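Local coordinates for protein putative acetyltransferase (Streptococcus mutans, PDB 3LD2) that binds coenzyme A in a GNAT-type fold and probably transfers an acyl group, such as acetyl, from it to an acceptor, at residues L42-Q47 with F83-I88; E46-L51 with D71-K76; Q132-E137 with Q143-H148. All coordinates share one frame; numbering follows the deposited sequence.

Contact 1. Residues L42-Q47 with F83-I88; sequences LSDIEQ and FLVAKI
Asp-44 and Lys-87 form a salt bridge that ties the 3-10 turn of residues 42-44, which leads into helix 45-55, to strand 82-88 of the mixed beta-sheet of this GNAT fold. The two side chains reach toward each other from opposite directions. Lys-87 NZ comes up to Asp-44 OD1 at 2.9 Å on that oxygen's syn side, the side of the other oxygen, and also makes a weak bond to Asp-44 OD2 at 3.2 Å, so the ammonium straddles the carboxylate unevenly. The lysine chain runs nearly straight to CE and then bends at its last torsion (chi4 -142°), which turns NZ onto the acid.

The packed side lies deeper. Val-85 points toward the helix, and its CG1 stands 4.3 Å from Asp-44 OD2, a methyl against the carboxylate, on a side filled in by Ile-92 of the next strand and Met-40. Asp-44 is buried, and its OD2 is further satisfied by Leu-41 N; these donors together should favour the charged carboxylate. Toward solvent the contact opens: Lys-87 is partly exposed and shares its charge with Asp-90 in a second salt bridge. Besides the ammonium, the last carbon of the lysine chain lies close to the acid, with Lys-87 CE 3.6 Å from Asp-44 OD2.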
ATOM      1  N   LEU A  42      12.590  13.682  -1.320  1.00 15.88           N
ATOM      2  CA  LEU A  42      13.096  13.388  -2.631  1.00 17.35           C
ATOM      3  C   LEU A  42      14.338  12.550  -2.422  1.00 18.74           C
ATOM      4  O   LEU A  42      14.603  11.620  -3.171  1.00 18.25           O
ATOM      5  CB  LEU A  42      13.454  14.687  -3.333  1.00 19.43           C
ATOM      6  CG  LEU A  42      13.010  14.810  -4.781  1.00 22.97           C
ATOM      7  CD1 LEU A  42      11.527  15.021  -4.796  1.00 22.66           C
ATOM      8  CD2 LEU A  42      13.711  15.998  -5.438  1.00 26.59           C
ATOM      9  N   SER A  43      15.100  12.881  -1.381  1.00 17.93           N
ATOM     10  CA  SER A  43      16.358  12.173  -1.129  1.00 22.01           C
ATOM     11  C   SER A  43      16.165  10.758  -0.539  1.00 20.05           C
ATOM     12  O   SER A  43      17.122   9.994  -0.457  1.00 18.30           O
ATOM     13  CB  SER A  43      17.331  13.015  -0.276  1.00 14.03           C
ATOM     14  OG  SER A  43      16.857  13.236   1.044  1.00 15.27           O
ATOM     15  N   ASP A  44      14.934  10.430  -0.140  1.00 15.63           N
ATOM     16  CA  ASP A  44      14.592   9.094   0.361  1.00 19.49           C
ATOM     17  C   ASP A  44      14.294   8.074  -0.743  1.00 18.51           C
ATOM     18  O   ASP A  44      14.142   6.885  -0.464  1.00 19.78           O
ATOM     19  CB  ASP A  44      13.336   9.151   1.237  1.00 20.17           C
ATOM     20  CG  ASP A  44      13.602   9.648   2.626  1.00 20.56           C
ATOM     21  OD1 ASP A  44      14.766   9.566   3.087  1.00 28.41           O
ATOM     22  OD2 ASP A  44      12.632  10.098   3.269  1.00 19.60           O
ATOM     23  N   ILE A  45      14.185   8.530  -1.984  1.00 15.78           N
ATOM     24  CA  ILE A  45      13.648   7.676  -3.042  1.00 18.49           C
ATOM     25  C   ILE A  45      14.497   6.441  -3.374  1.00 20.80           C
ATOM     26  O   ILE A  45      13.966   5.403  -3.746  1.00 17.49           O
ATOM     27  CB  ILE A  45      13.346   8.480  -4.327  1.00 17.15           C
ATOM     28  CG1 ILE A  45      12.134   9.396  -4.103  1.00 16.93           C
ATOM     29  CG2 ILE A  45      13.128   7.539  -5.512  1.00 18.13           C
ATOM     30  CD1 ILE A  45      11.853  10.339  -5.256  1.00 14.95           C
ATOM     31  N   GLU A  46      15.814   6.566  -3.260  1.00 26.15           N
ATOM     32  CA  GLU A  46      16.719   5.448  -3.515  1.00 25.10           C
ATOM     33  C   GLU A  46      16.337   4.293  -2.611  1.00 23.34           C
ATOM     34  O   GLU A  46      16.227   3.148  -3.038  1.00 22.76           O
ATOM     35  CB  GLU A  46      18.157   5.841  -3.182  1.00 23.69           C
ATOM     36  CG  GLU A  46      19.156   5.528  -4.280  1.00 31.93           C
ATOM     37  CD  GLU A  46      19.004   6.472  -5.488  1.00 49.86           C
ATOM     38  OE1 GLU A  46      17.846   6.762  -5.895  1.00 46.37           O
ATOM     39  OE2 GLU A  46      20.045   6.925  -6.026  1.00 47.62           O
ATOM     40  N   GLN A  47      16.154   4.624  -1.346  1.00 20.05           N
ATOM     41  CA  GLN A  47      15.845   3.648  -0.327  1.00 25.06           C
ATOM     42  C   GLN A  47      14.484   2.984  -0.508  1.00 20.76           C
ATOM     43  O   GLN A  47      14.369   1.773  -0.372  1.00 22.73           O
ATOM     44  CB  GLN A  47      15.921   4.306   1.040  1.00 22.65           C
ATOM     45  CG  GLN A  47      17.306   4.312   1.622  1.00 22.75           C
ATOM     46  CD  GLN A  47      17.325   5.036   2.944  1.00 31.74           C
ATOM     47  OE1 GLN A  47      17.275   4.413   4.019  1.00 25.22           O
ATOM     48  NE2 GLN A  47      17.341   6.377   2.876  1.00 25.38           N
ATOM     49  N   PHE A  83       3.360  10.025  -0.230  1.00 14.89           N
ATOM     50  CA  PHE A  83       4.115   8.945   0.415  1.00 11.45           C
ATOM     51  C   PHE A  83       4.376   9.205   1.900  1.00 14.25           C
ATOM     52  O   PHE A  83       4.956  10.225   2.285  1.00 16.34           O
ATOM     53  CB  PHE A  83       5.465   8.738  -0.271  1.00 11.35           C
ATOM     54  CG  PHE A  83       5.386   8.401  -1.735  1.00  9.63           C
ATOM     55  CD1 PHE A  83       5.777   7.145  -2.190  1.00 10.59           C
ATOM     56  CD2 PHE A  83       4.957   9.336  -2.658  1.00 11.77           C
ATOM     57  CE1 PHE A  83       5.736   6.821  -3.538  1.00 10.43           C
ATOM     58  CE2 PHE A  83       4.905   9.026  -4.014  1.00 14.56           C
ATOM     59  CZ  PHE A  83       5.304   7.752  -4.454  1.00 15.21           C
ATOM     60  N   LEU A  84       3.953   8.274   2.744  1.00 18.08           N
ATOM     61  CA  LEU A  84       4.370   8.262   4.139  1.00 13.71           C
ATOM     62  C   LEU A  84       5.497   7.249   4.278  1.00 16.63           C
ATOM     63  O   LEU A  84       5.459   6.155   3.681  1.00 16.56           O
ATOM     64  CB  LEU A  84       3.212   7.888   5.051  1.00 11.59           C
ATOM     65  CG  LEU A  84       2.025   8.849   4.962  1.00 17.20           C
ATOM     66  CD1 LEU A  84       0.876   8.350   5.814  1.00 13.88           C
ATOM     67  CD2 LEU A  84       2.434  10.250   5.394  1.00 15.11           C
ATOM     68  N   VAL A  85       6.501   7.607   5.060  1.00 13.30           N
ATOM     69  CA  VAL A  85       7.641   6.733   5.242  1.00 13.29           C
ATOM     70  C   VAL A  85       7.915   6.490   6.738  1.00 15.09           C
ATOM     71  O   VAL A  85       7.652   7.345   7.585  1.00 18.14           O
ATOM     72  CB  VAL A  85       8.847   7.309   4.477  1.00 17.25           C
ATOM     73  CG1 VAL A  85      10.098   7.264   5.301  1.00 20.98           C
ATOM     74  CG2 VAL A  85       9.035   6.588   3.153  1.00 13.20           C
ATOM     75  N   ALA A  86       8.369   5.299   7.089  1.00 16.89           N
ATOM     76  CA  ALA A  86       8.726   5.054   8.486  1.00 19.88           C
ATOM     77  C   ALA A  86      10.220   4.806   8.598  1.00 17.55           C
ATOM     78  O   ALA A  86      10.812   4.115   7.775  1.00 18.92           O
ATOM     79  CB  ALA A  86       7.921   3.915   9.074  1.00 13.95           C
ATOM     80  N   LYS A  87      10.844   5.414   9.594  1.00 20.01           N
ATOM     81  CA  LYS A  87      12.291   5.297   9.742  1.00 22.93           C
ATOM     82  C   LYS A  87      12.638   4.851  11.144  1.00 24.77           C
ATOM     83  O   LYS A  87      11.937   5.178  12.121  1.00 26.14           O
ATOM     84  CB  LYS A  87      13.005   6.625   9.451  1.00 21.94           C
ATOM     85  CG  LYS A  87      12.865   7.177   8.036  1.00 25.55           C
ATOM     86  CD  LYS A  87      13.767   8.408   7.862  1.00 31.79           C
ATOM     87  CE  LYS A  87      13.308   9.330   6.739  1.00 29.38           C
ATOM     88  NZ  LYS A  87      14.439   9.923   5.944  1.00 22.79           N
ATOM     89  N   ILE A  88      13.731   4.104  11.229  1.00 28.27           N
ATOM     90  CA  ILE A  88      14.329   3.714  12.500  1.00 32.48           C
ATOM     91  C   ILE A  88      15.824   4.030  12.393  1.00 34.22           C
ATOM     92  O   ILE A  88      16.555   3.314  11.714  1.00 38.40           O
ATOM     93  CB  ILE A  88      14.094   2.216  12.790  1.00 29.56           C
ATOM     94  CG1 ILE A  88      12.609   1.944  12.977  1.00 28.34           C
ATOM     95  CG2 ILE A  88      14.804   1.793  14.060  1.00 37.27           C
ATOM     96  CD1 ILE A  88      12.294   0.521  13.400  1.00 25.51           C
TER

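Contact 2. Residues E46-L51 with D71-K76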
ATOM      1  N   GLU A  46      15.814   6.566  -3.260  1.00 26.15           N
ATOM      2  CA  GLU A  46      16.719   5.448  -3.515  1.00 25.10           C
ATOM      3  C   GLU A  46      16.337   4.293  -2.611  1.00 23.34           C
ATOM      4  O   GLU A  46      16.227   3.148  -3.038  1.00 22.76           O
ATOM      5  CB  GLU A  46      18.157   5.841  -3.182  1.00 23.69           C
ATOM      6  CG  GLU A  46      19.156   5.528  -4.280  1.00 31.93           C
ATOM      7  CD  GLU A  46      19.004   6.472  -5.488  1.00 49.86           C
ATOM      8  OE1 GLU A  46      17.846   6.762  -5.895  1.00 46.37           O
ATOM      9  OE2 GLU A  46      20.045   6.925  -6.026  1.00 47.62           O
ATOM     10  N   GLN A  47      16.154   4.624  -1.346  1.00 20.05           N
ATOM     11  CA  GLN A  47      15.845   3.648  -0.327  1.00 25.06           C
ATOM     12  C   GLN A  47      14.484   2.984  -0.508  1.00 20.76           C
ATOM     13  O   GLN A  47      14.369   1.773  -0.372  1.00 22.73           O
ATOM     14  CB  GLN A  47      15.921   4.306   1.040  1.00 22.65           C
ATOM     15  CG  GLN A  47      17.306   4.312   1.622  1.00 22.75           C
ATOM     16  CD  GLN A  47      17.325   5.036   2.944  1.00 31.74           C
ATOM     17  OE1 GLN A  47      17.275   4.413   4.019  1.00 25.22           O
ATOM     18  NE2 GLN A  47      17.341   6.377   2.876  1.00 25.38           N
ATOM     19  N   VAL A  48      13.469   3.794  -0.780  1.00 18.43           N
ATOM     20  CA  VAL A  48      12.118   3.321  -1.066  1.00 19.75           C
ATOM     21  C   VAL A  48      12.110   2.335  -2.248  1.00 18.81           C
ATOM     22  O   VAL A  48      11.545   1.244  -2.159  1.00 16.23           O
ATOM     23  CB  VAL A  48      11.164   4.530  -1.324  1.00 16.65           C
ATOM     24  CG1 VAL A  48       9.852   4.074  -1.920  1.00 13.88           C
ATOM     25  CG2 VAL A  48      10.948   5.310  -0.037  1.00 11.93           C
ATOM     26  N   VAL A  49      12.768   2.705  -3.341  1.00 17.66           N
ATOM     27  CA  VAL A  49      12.999   1.761  -4.433  1.00 20.16           C
ATOM     28  C   VAL A  49      13.589   0.402  -3.984  1.00 20.12           C
ATOM     29  O   VAL A  49      13.023  -0.650  -4.283  1.00 22.20           O
ATOM     30  CB  VAL A  49      13.864   2.381  -5.538  1.00 18.24           C
ATOM     31  CG1 VAL A  49      14.287   1.312  -6.560  1.00 15.30           C
ATOM     32  CG2 VAL A  49      13.090   3.488  -6.220  1.00 17.77           C
ATOM     33  N   GLU A  50      14.707   0.431  -3.268  1.00 18.36           N
ATOM     34  CA  GLU A  50      15.345  -0.779  -2.761  1.00 20.49           C
ATOM     35  C   GLU A  50      14.417  -1.597  -1.894  1.00 22.35           C
ATOM     36  O   GLU A  50      14.336  -2.810  -2.031  1.00 22.33           O
ATOM     37  CB  GLU A  50      16.580  -0.428  -1.934  1.00 22.34           C
ATOM     38  CG  GLU A  50      17.880  -0.399  -2.727  1.00 33.85           C
ATOM     39  CD  GLU A  50      18.297  -1.780  -3.272  1.00 42.22           C
ATOM     40  OE1 GLU A  50      18.262  -1.938  -4.513  1.00 42.12           O
ATOM     41  OE2 GLU A  50      18.660  -2.692  -2.475  1.00 38.89           O
ATOM     42  N   LEU A  51      13.732  -0.925  -0.980  1.00 19.23           N
ATOM     43  CA  LEU A  51      12.833  -1.602  -0.068  1.00 16.53           C
ATOM     44  C   LEU A  51      11.690  -2.279  -0.821  1.00 20.66           C
ATOM     45  O   LEU A  51      11.314  -3.409  -0.514  1.00 23.03           O
ATOM     46  CB  LEU A  51      12.277  -0.617   0.960  1.00 14.20           C
ATOM     47  CG  LEU A  51      11.029  -1.071   1.726  1.00 16.33           C
ATOM     48  CD1 LEU A  51      11.217  -2.467   2.318  1.00 17.08           C
ATOM     49  CD2 LEU A  51      10.734  -0.108   2.812  1.00 12.65           C
ATOM     50  N   ASP A  71      12.609   6.311 -11.422  1.00 21.76           N
ATOM     51  CA  ASP A  71      11.779   7.134 -12.272  1.00 21.93           C
ATOM     52  C   ASP A  71      10.293   6.859 -12.166  1.00 24.45           C
ATOM     53  O   ASP A  71       9.487   7.764 -12.345  1.00 25.33           O
ATOM     54  CB  ASP A  71      12.233   7.009 -13.708  1.00 25.02           C
ATOM     55  CG  ASP A  71      13.279   8.026 -14.048  1.00 41.08           C
ATOM     56  OD1 ASP A  71      12.884   9.072 -14.622  1.00 50.98           O
ATOM     57  OD2 ASP A  71      14.474   7.806 -13.705  1.00 34.27           O
ATOM     58  N   GLN A  72       9.925   5.612 -11.898  1.00 22.93           N
ATOM     59  CA  GLN A  72       8.531   5.312 -11.661  1.00 21.96           C
ATOM     60  C   GLN A  72       8.088   6.053 -10.410  1.00 20.71           C
ATOM     61  O   GLN A  72       7.005   6.622 -10.378  1.00 22.26           O
ATOM     62  CB  GLN A  72       8.296   3.795 -11.571  1.00 25.57           C
ATOM     63  CG  GLN A  72       6.982   3.348 -10.910  1.00 21.73           C
ATOM     64  CD  GLN A  72       7.208   2.664  -9.565  1.00 24.03           C
ATOM     65  OE1 GLN A  72       8.343   2.559  -9.102  1.00 26.44           O
ATOM     66  NE2 GLN A  72       6.134   2.189  -8.939  1.00 26.53           N
ATOM     67  N   ILE A  73       8.951   6.100  -9.403  1.00 21.16           N
ATOM     68  CA  ILE A  73       8.575   6.706  -8.125  1.00 21.92           C
ATOM     69  C   ILE A  73       8.470   8.224  -8.227  1.00 19.89           C
ATOM     70  O   ILE A  73       7.604   8.837  -7.602  1.00 17.90           O
ATOM     71  CB  ILE A  73       9.547   6.317  -6.992  1.00 23.13           C
ATOM     72  CG1 ILE A  73       9.476   4.807  -6.730  1.00 21.50           C
ATOM     73  CG2 ILE A  73       9.237   7.091  -5.717  1.00 14.99           C
ATOM     74  CD1 ILE A  73       8.314   4.383  -5.880  1.00 17.03           C
ATOM     75  N   ILE A  74       9.340   8.822  -9.031  1.00 19.92           N
ATOM     76  CA  ILE A  74       9.307  10.259  -9.261  1.00 18.59           C
ATOM     77  C   ILE A  74       8.047  10.633 -10.039  1.00 20.14           C
ATOM     78  O   ILE A  74       7.364  11.605  -9.707  1.00 18.73           O
ATOM     79  CB  ILE A  74      10.558  10.726 -10.029  1.00 23.48           C
ATOM     80  CG1 ILE A  74      11.819  10.511  -9.184  1.00 23.63           C
ATOM     81  CG2 ILE A  74      10.426  12.179 -10.441  1.00 22.14           C
ATOM     82  CD1 ILE A  74      13.090  10.508  -9.997  1.00 22.29           C
ATOM     83  N   GLN A  75       7.736   9.844 -11.064  1.00 21.49           N
ATOM     84  CA  GLN A  75       6.527  10.039 -11.866  1.00 21.71           C
ATOM     85  C   GLN A  75       5.322  10.194 -10.966  1.00 19.57           C
ATOM     86  O   GLN A  75       4.476  11.089 -11.149  1.00 18.08           O
ATOM     87  CB  GLN A  75       6.298   8.826 -12.755  1.00 27.09           C
ATOM     88  CG  GLN A  75       5.617   9.130 -14.068  1.00 35.85           C
ATOM     89  CD  GLN A  75       6.621   9.472 -15.163  1.00 54.16           C
ATOM     90  OE1 GLN A  75       7.837   9.495 -14.924  1.00 53.59           O
ATOM     91  NE2 GLN A  75       6.120   9.731 -16.374  1.00 60.78           N
ATOM     92  N   LYS A  76       5.251   9.294  -9.992  1.00 18.64           N
ATOM     93  CA  LYS A  76       4.155   9.267  -9.036  1.00 20.94           C
ATOM     94  C   LYS A  76       4.196  10.469  -8.148  1.00 15.93           C
ATOM     95  O   LYS A  76       3.178  11.117  -7.934  1.00 16.95           O
ATOM     96  CB  LYS A  76       4.202   7.994  -8.186  1.00 21.25           C
ATOM     97  CG  LYS A  76       3.760   6.773  -8.941  1.00 21.33           C
ATOM     98  CD  LYS A  76       4.199   5.506  -8.264  1.00 23.73           C
ATOM     99  CE  LYS A  76       3.137   5.006  -7.325  1.00 30.94           C
ATOM    100  NZ  LYS A  76       3.118   3.503  -7.374  1.00 40.16           N
TER
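Val-49 holds CG2 anti to its carbonyl carbon and beside its backbone N (chi1 171°, measured to CG1), and Ile-73 sets CG1 in the same relation to its own backbone (chi1 -64°); these two rotations bring Val-49 CG2 within 3.9 Å of Ile-73 CG1. The contact is branch to branch: one methyl of the valine lies against the first methylene of the isoleucine, and the two side chains slide past each other in opposite directions instead of meeting end to end. The second torsion of Ile-73 (chi2 -80°) folds its CD1 back from a fully extended chain, and that methyl comes to 4.3 Å from Val-48 CG1. Ile-73 thus meets two successive residues of helix 45-55, Val-49 through its CG1 and Val-48 through its CD1.

The backbones are closest at Val-49 and Ile-73, whose CA atoms lie 7.6 Å apart. Helix 70-77 presents Ile-73 toward its partner; on the other helix Val-48 points toward the contact, while Val-49 leaves its backbone across the line to helix 70-77, neither toward it nor away. Everything that meets is aliphatic, so cohesion here comes from van der Waals packing and the burial of hydrocarbon. Val-48 and Ile-73 are buried; Val-49 stays partly exposed. A polar tie lies nearby, where Glu-46 OE1 makes a salt bridge with Lys-70 at the start of helix 70-77.

In this GNAT fold the two helices follow the first strand, 35-39, and both rest on strand 82-88: Val-48 touches Val-85, and Ile-73 touches Phe-83. Ile-45 also packs on Ile-73 and Ile-74, joining the helices into one layer over this face of the sheet.

Contact 3. Residues Q132-E137 with Q143-H148; sequences QIFLNE and QKVLIH
Helix 126-138 passes strand 144-150 with the CA atoms of Leu-135 and Val-145 8.8 Å apart, in a beta-alpha-beta unit that begins with strand 110-117. Val-145 serves two partners, Phe-134 and Leu-135, with different methyls. Its CG1 meets the rim of the Phe-134 ring, 4.2 Å from CE2 and near the ring plane, so the phenyl presents its edge and not its face. Its CG2 takes Leu-135 CD2, also at 4.2 Å. The leucine's CD2 comes nearer to the strand than its first bond would suggest, while Phe-134 leaves the helix toward the strand from its first bond, with CG anti to the backbone N (chi1 158°).

Two other rings adjoin the phenyl: Phe-113 meets it with the planes at about 45°, and Tyr-98 is edge-to-face with it. On the helix, Asn-136 ND2 bonds Gln-132 O at 2.9 Å with an N-H...O angle of 166°, in addition to the backbone bond from Asn-136 N; the two donors arrive from opposite faces of the carbonyl plane.

All three residues that touch are buried and apolar, which implies that helix and strand are held together here by hydrophobic packing without polar pairing.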
ATOM      1  N   GLN A 132      -2.594   4.110  10.124  1.00 14.25           N
ATOM      2  CA  GLN A 132      -3.302   4.994  11.028  1.00 14.74           C
ATOM      3  C   GLN A 132      -3.103   6.470  10.687  1.00 16.38           C
ATOM      4  O   GLN A 132      -4.041   7.262  10.763  1.00 13.49           O
ATOM      5  CB  GLN A 132      -2.870   4.741  12.453  1.00 11.98           C
ATOM      6  CG  GLN A 132      -4.018   4.508  13.365  1.00 20.44           C
ATOM      7  CD  GLN A 132      -4.791   3.242  13.003  1.00 26.23           C
ATOM      8  OE1 GLN A 132      -4.195   2.176  12.813  1.00 28.65           O
ATOM      9  NE2 GLN A 132      -6.122   3.352  12.913  1.00 20.76           N
ATOM     10  N   ILE A 133      -1.892   6.874  10.325  1.00 15.20           N
ATOM     11  CA  ILE A 133      -1.796   8.277  10.006  1.00 15.07           C
ATOM     12  C   ILE A 133      -2.412   8.518   8.637  1.00 14.05           C
ATOM     13  O   ILE A 133      -3.126   9.506   8.445  1.00 16.80           O
ATOM     14  CB  ILE A 133      -0.403   8.968  10.309  1.00 16.16           C
ATOM     15  CG1 ILE A 133       0.490   9.016   9.094  1.00 13.40           C
ATOM     16  CG2 ILE A 133       0.303   8.334  11.530  1.00  9.48           C
ATOM     17  CD1 ILE A 133       1.404   7.823   9.071  1.00 21.65           C
ATOM     18  N   PHE A 134      -2.206   7.591   7.709  1.00 13.08           N
ATOM     19  CA  PHE A 134      -2.902   7.663   6.423  1.00 12.96           C
ATOM     20  C   PHE A 134      -4.397   7.936   6.630  1.00 14.56           C
ATOM     21  O   PHE A 134      -4.945   8.881   6.073  1.00 16.11           O
ATOM     22  CB  PHE A 134      -2.708   6.374   5.615  1.00 12.56           C
ATOM     23  CG  PHE A 134      -3.772   6.136   4.560  1.00 13.20           C
ATOM     24  CD1 PHE A 134      -3.781   6.869   3.369  1.00 14.69           C
ATOM     25  CD2 PHE A 134      -4.750   5.164   4.746  1.00 12.74           C
ATOM     26  CE1 PHE A 134      -4.761   6.656   2.385  1.00 13.07           C
ATOM     27  CE2 PHE A 134      -5.733   4.929   3.765  1.00 14.27           C
ATOM     28  CZ  PHE A 134      -5.739   5.679   2.580  1.00 13.18           C
ATOM     29  N   LEU A 135      -5.052   7.107   7.429  1.00 12.63           N
ATOM     30  CA  LEU A 135      -6.482   7.230   7.615  1.00 14.74           C
ATOM     31  C   LEU A 135      -6.845   8.623   8.086  1.00 19.74           C
ATOM     32  O   LEU A 135      -7.849   9.183   7.633  1.00 19.48           O
ATOM     33  CB  LEU A 135      -7.021   6.177   8.581  1.00 13.71           C
ATOM     34  CG  LEU A 135      -7.145   4.754   8.032  1.00 17.18           C
ATOM     35  CD1 LEU A 135      -7.466   3.784   9.152  1.00 18.00           C
ATOM     36  CD2 LEU A 135      -8.215   4.652   6.924  1.00 15.40           C
ATOM     37  N   ASN A 136      -6.030   9.193   8.973  1.00 16.89           N
ATOM     38  CA  ASN A 136      -6.300  10.546   9.450  1.00 18.44           C
ATOM     39  C   ASN A 136      -5.993  11.669   8.462  1.00 19.29           C
ATOM     40  O   ASN A 136      -6.537  12.753   8.591  1.00 20.18           O
ATOM     41  CB  ASN A 136      -5.656  10.813  10.807  1.00 22.78           C
ATOM     42  CG  ASN A 136      -6.384  10.088  11.935  1.00 35.58           C
ATOM     43  OD1 ASN A 136      -7.316  10.634  12.540  1.00 38.86           O
ATOM     44  ND2 ASN A 136      -5.993   8.833  12.194  1.00 28.27           N
ATOM     45  N   GLU A 137      -5.123  11.408   7.487  1.00 19.02           N
ATOM     46  CA  GLU A 137      -4.929  12.318   6.362  1.00 18.02           C
ATOM     47  C   GLU A 137      -6.186  12.440   5.508  1.00 22.15           C
ATOM     48  O   GLU A 137      -6.637  13.539   5.213  1.00 25.28           O
ATOM     49  CB  GLU A 137      -3.798  11.832   5.467  1.00 17.63           C
ATOM     50  CG  GLU A 137      -2.432  12.061   6.042  1.00 24.44           C
ATOM     51  CD  GLU A 137      -2.250  13.497   6.509  1.00 29.95           C
ATOM     52  OE1 GLU A 137      -1.469  13.715   7.467  1.00 31.59           O
ATOM     53  OE2 GLU A 137      -2.903  14.403   5.929  1.00 30.58           O
ATOM     54  N   GLN A 143     -14.506   9.590   1.113  1.00 20.36           N
ATOM     55  CA  GLN A 143     -15.612   8.899   1.769  1.00 23.81           C
ATOM     56  C   GLN A 143     -15.229   7.454   2.055  1.00 23.55           C
ATOM     57  O   GLN A 143     -15.644   6.865   3.055  1.00 21.49           O
ATOM     58  CB  GLN A 143     -16.849   8.905   0.865  1.00 25.14           C
ATOM     59  CG  GLN A 143     -17.504  10.266   0.682  1.00 29.11           C
ATOM     60  CD  GLN A 143     -18.046  10.808   1.981  1.00 40.15           C
ATOM     61  OE1 GLN A 143     -17.520  11.787   2.513  1.00 45.08           O
ATOM     62  NE2 GLN A 143     -19.090  10.162   2.520  1.00 38.65           N
ATOM     63  N   LYS A 144     -14.419   6.898   1.158  1.00 18.58           N
ATOM     64  CA  LYS A 144     -14.218   5.472   1.097  1.00 18.32           C
ATOM     65  C   LYS A 144     -12.812   5.122   0.647  1.00 16.09           C
ATOM     66  O   LYS A 144     -12.290   5.695  -0.320  1.00 13.28           O
ATOM     67  CB  LYS A 144     -15.223   4.869   0.114  1.00 17.61           C
ATOM     68  CG  LYS A 144     -15.188   3.371   0.023  1.00 15.05           C
ATOM     69  CD  LYS A 144     -15.763   2.907  -1.288  1.00 17.39           C
ATOM     70  CE  LYS A 144     -16.096   1.423  -1.248  1.00 19.74           C
ATOM     71  NZ  LYS A 144     -17.041   1.049  -2.325  1.00 21.74           N
ATOM     72  N   VAL A 145     -12.214   4.178   1.369  1.00 14.28           N
ATOM     73  CA  VAL A 145     -10.966   3.560   0.960  1.00 14.33           C
ATOM     74  C   VAL A 145     -11.275   2.231   0.295  1.00 12.07           C
ATOM     75  O   VAL A 145     -12.100   1.463   0.766  1.00 11.56           O
ATOM     76  CB  VAL A 145     -10.053   3.225   2.152  1.00 11.79           C
ATOM     77  CG1 VAL A 145      -8.692   2.797   1.647  1.00  8.46           C
ATOM     78  CG2 VAL A 145      -9.951   4.386   3.085  1.00 12.27           C
ATOM     79  N   LEU A 146     -10.566   1.946  -0.775  1.00 11.89           N
ATOM     80  CA  LEU A 146     -10.718   0.682  -1.429  1.00 14.76           C
ATOM     81  C   LEU A 146      -9.368   0.130  -1.949  1.00 14.57           C
ATOM     82  O   LEU A 146      -8.607   0.845  -2.612  1.00 12.12           O
ATOM     83  CB  LEU A 146     -11.766   0.825  -2.533  1.00 12.23           C
ATOM     84  CG  LEU A 146     -12.251  -0.446  -3.202  1.00 14.75           C
ATOM     85  CD1 LEU A 146     -13.710  -0.364  -3.521  1.00 18.24           C
ATOM     86  CD2 LEU A 146     -11.439  -0.651  -4.464  1.00 19.10           C
ATOM     87  N   ILE A 147      -9.093  -1.142  -1.634  1.00 12.37           N
ATOM     88  CA  ILE A 147      -7.877  -1.824  -2.096  1.00 12.89           C
ATOM     89  C   ILE A 147      -8.119  -3.229  -2.642  1.00 13.65           C
ATOM     90  O   ILE A 147      -9.112  -3.889  -2.323  1.00 14.64           O
ATOM     91  CB  ILE A 147      -6.841  -1.955  -0.974  1.00 13.63           C
ATOM     92  CG1 ILE A 147      -7.489  -2.606   0.246  1.00 12.04           C
ATOM     93  CG2 ILE A 147      -6.230  -0.578  -0.631  1.00 14.14           C
ATOM     94  CD1 ILE A 147      -6.596  -2.661   1.457  1.00 13.79           C
ATOM     95  N   HIS A 148      -7.182  -3.672  -3.464  1.00 13.66           N
ATOM     96  CA  HIS A 148      -7.175  -5.010  -4.034  1.00 14.74           C
ATOM     97  C   HIS A 148      -6.082  -5.836  -3.365  1.00 16.81           C
ATOM     98  O   HIS A 148      -4.933  -5.398  -3.308  1.00 19.12           O
ATOM     99  CB  HIS A 148      -6.860  -4.928  -5.515  1.00 12.81           C
ATOM    100  CG  HIS A 148      -7.967  -4.354  -6.334  1.00 18.64           C
ATOM    101  ND1 HIS A 148      -8.755  -5.124  -7.159  1.00 19.32           N
ATOM    102  CD2 HIS A 148      -8.421  -3.084  -6.456  1.00 19.69           C
ATOM    103  CE1 HIS A 148      -9.641  -4.352  -7.761  1.00 21.08           C
ATOM    104  NE2 HIS A 148      -9.460  -3.109  -7.352  1.00 21.58           N
TER

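Contacts 1 and 2 share helix 45-55, with centres 9 Å apart, and merge into one core: Val-85 CG2 lies 3.9 Å from Val-48 CG2, and Ile-45 CG2 3.9 Å from Ile-73 CG2. Contact 3 is about 20 Å from contact 1, centre to centre, yet the two meet where Leu-84 of strand 82-88 packs on helix 126-138, Leu-84 CD1 3.7 Å from Phe-134 N; contacts 2 and 3 do not touch, their nearest atoms being about 12 Å apart. The side chains of Val-85, Val-48 and Val-145 lie about 13, 12 and 11 Å from the bound coenzyme A. The side chain of Phe-134 is about 8 Å from that of the CoA-binding Ile-115.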